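Local coordinates for hypothetical protein PH1789 (Pyrococcus horikoshii, PDB 1WR2) that is of unknown function but carries an ATP-grasp domain, built from two antiparallel beta sheets with flanking helices, at residues A[56-61]-A[113-118]. Numbering follows the deposited sequence.
Sequences GYPVVL and APMLKP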
loop_
_atom_site.group_PDB
_atom_site.type_symbol
_atom_site.label_atom_id
_atom_site.label_comp_id
_atom_site.label_asym_id
_atom_site.label_seq_id
_atom_site.Cartn_x
_atom_site.Cartn_y
_atom_site.Cartn_z
ATOM N N GLY A 56 -19.281 4.111 5.612
ATOM C CA GLY A 56 -19.473 4.443 7.017
ATOM C C GLY A 56 -18.360 5.223 7.699
ATOM O O GLY A 56 -17.179 4.915 7.528
ATOM N N TYR A 57 -18.737 6.236 8.479
ATOM C CA TYR A 57 -17.764 7.054 9.205
ATOM C C TYR A 57 -17.265 6.300 10.440
ATOM O O TYR A 57 -17.953 5.417 10.953
ATOM C CB TYR A 57 -18.393 8.380 9.651
ATOM C CG TYR A 57 -18.667 9.369 8.538
ATOM C CD1 TYR A 57 -19.836 9.302 7.782
ATOM C CD2 TYR A 57 -17.746 10.383 8.246
ATOM C CE1 TYR A 57 -20.087 10.231 6.756
ATOM C CE2 TYR A 57 -17.981 11.305 7.232
ATOM C CZ TYR A 57 -19.150 11.230 6.491
ATOM O OH TYR A 57 -19.379 12.161 5.501
ATOM N N PRO A 58 -16.064 6.637 10.937
ATOM C CA PRO A 58 -15.141 7.663 10.437
ATOM C C PRO A 58 -14.361 7.196 9.211
ATOM O O PRO A 58 -14.105 6.004 9.045
ATOM C CB PRO A 58 -14.233 7.909 11.634
ATOM C CG PRO A 58 -14.115 6.536 12.227
ATOM C CD PRO A 58 -15.552 6.044 12.187
ATOM N N VAL A 59 -13.972 8.139 8.360
ATOM C CA VAL A 59 -13.228 7.798 7.152
ATOM C C VAL A 59 -11.928 8.576 7.035
ATOM O O VAL A 59 -11.656 9.488 7.821
ATOM C CB VAL A 59 -14.065 8.066 5.885
ATOM C CG1 VAL A 59 -15.393 7.316 5.972
ATOM C CG2 VAL A 59 -14.306 9.563 5.725
ATOM N N VAL A 60 -11.138 8.196 6.037
ATOM C CA VAL A 60 -9.851 8.808 5.733
ATOM C C VAL A 60 -9.938 9.422 4.343
ATOM O O VAL A 60 -10.552 8.836 3.452
ATOM C CB VAL A 60 -8.727 7.743 5.680
ATOM C CG1 VAL A 60 -7.457 8.344 5.095
ATOM C CG2 VAL A 60 -8.462 7.195 7.059
ATOM N N LEU A 61 -9.347 10.601 4.155
ATOM C CA LEU A 61 -9.319 11.216 2.832
ATOM C C LEU A 61 -7.856 11.275 2.420
ATOM O O LEU A 61 -6.993 11.651 3.217
ATOM C CB LEU A 61 -9.922 12.628 2.839
ATOM C CG LEU A 61 -11.439 12.761 2.996
ATOM C CD1 LEU A 61 -11.826 14.221 2.778
ATOM C CD2 LEU A 61 -12.168 11.870 1.977
ATOM N N ALA A 113 -11.419 6.172 2.228
ATOM C CA ALA A 113 -11.209 4.843 2.768
ATOM C C ALA A 113 -11.680 4.732 4.207
ATOM O O ALA A 113 -12.012 5.726 4.847
ATOM C CB ALA A 113 -9.734 4.482 2.681
ATOM N N PRO A 114 -11.700 3.507 4.741
ATOM C CA PRO A 114 -12.139 3.321 6.121
ATOM C C PRO A 114 -11.001 3.468 7.126
ATOM O O PRO A 114 -9.817 3.407 6.769
ATOM C CB PRO A 114 -12.709 1.905 6.098
ATOM C CG PRO A 114 -11.738 1.201 5.164
ATOM C CD PRO A 114 -11.577 2.214 4.040
ATOM N N MET A 115 -11.374 3.700 8.381
ATOM C CA MET A 115 -10.404 3.792 9.459
ATOM C C MET A 115 -10.216 2.348 9.901
ATOM O O MET A 115 -11.032 1.797 10.646
ATOM C CB MET A 115 -10.957 4.634 10.609
ATOM C CG MET A 115 -10.775 6.137 10.428
ATOM S SD MET A 115 -9.028 6.619 10.472
ATOM C CE MET A 115 -8.718 6.530 12.241
ATOM N N LEU A 116 -9.145 1.731 9.421
ATOM C CA LEU A 116 -8.867 0.342 9.735
ATOM C C LEU A 116 -8.413 0.124 11.171
ATOM O O LEU A 116 -7.736 0.970 11.758
ATOM C CB LEU A 116 -7.816 -0.202 8.766
ATOM C CG LEU A 116 -8.227 -0.199 7.290
ATOM C CD1 LEU A 116 -7.032 -0.582 6.432
ATOM C CD2 LEU A 116 -9.384 -1.169 7.075
ATOM N N LYS A 117 -8.805 -1.011 11.740
ATOM C CA LYS A 117 -8.403 -1.325 13.100
ATOM C C LYS A 117 -6.893 -1.529 13.082
ATOM O O LYS A 117 -6.369 -2.300 12.274
ATOM C CB LYS A 117 -9.069 -2.612 13.588
ATOM C CG LYS A 117 -8.765 -2.925 15.051
ATOM C CD LYS A 117 -8.777 -4.418 15.323
ATOM C CE LYS A 117 -10.087 -5.060 14.912
ATOM N NZ LYS A 117 -10.055 -6.524 15.166
ATOM N N PRO A 118 -6.170 -0.833 13.968
ATOM C CA PRO A 118 -4.717 -0.994 13.994
ATOM C C PRO A 118 -4.299 -2.417 14.353
ATOM O O PRO A 118 -5.041 -3.151 15.012
ATOM C CB PRO A 118 -4.275 0.034 15.032
ATOM C CG PRO A 118 -5.451 0.112 15.952
ATOM C CD PRO A 118 -6.614 0.123 14.997
HETATM O O HOH W 1 -14.267 3.426 9.029
#
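Val60 and Ala113 form a hydrogen-bonded antiparallel pair in which each backbone both gives and takes a bond. Val60 N reaches Ala113 O at 2.9 Å, and Ala113 N returns the bond to Val60 O at 3.1 Å, both nearly straight. Their side chains are buried on the same face of the sheet, where beta-branched Val60 suits an extended strand and Ala113 is small beside it. At the neighbouring non-hydrogen-bonded pair, Val59 and Pro114, the side chains diverge; a proline, lacking an amide hydrogen, costs no cross-strand bond here. Val59 CB lies 3.3 Å from Ala113 O.

Past Pro114, where strand 109-114 ends, Met115 turns its side chain toward segment 56-61. Its CG, anti to the carbonyl carbon (chi1 -84°), packs 3.8 Å from Pro58 CG, while SD meets Val60 CG2 at 3.5 Å. The unbranched Met115 side chain bends to fit both, crossing each at about a right angle. A water links the backbones, donating to Pro58 O at 2.6 Å and accepting from Met115 N.

The cis peptide before Pro58 lies between strand 59-64 and Gly56, the first residue past helix 45-55, whose positive phi glycine adopts easily. On that strand's other flank, Val59 and Leu61 make backbone hydrogen bonds with Ile81 and Met78 of strand 77-81, whose Asn80 touches Pro58 and Met115. The contact joins the two central strands of the smaller, four-stranded antiparallel sheet of this ATP-grasp protein.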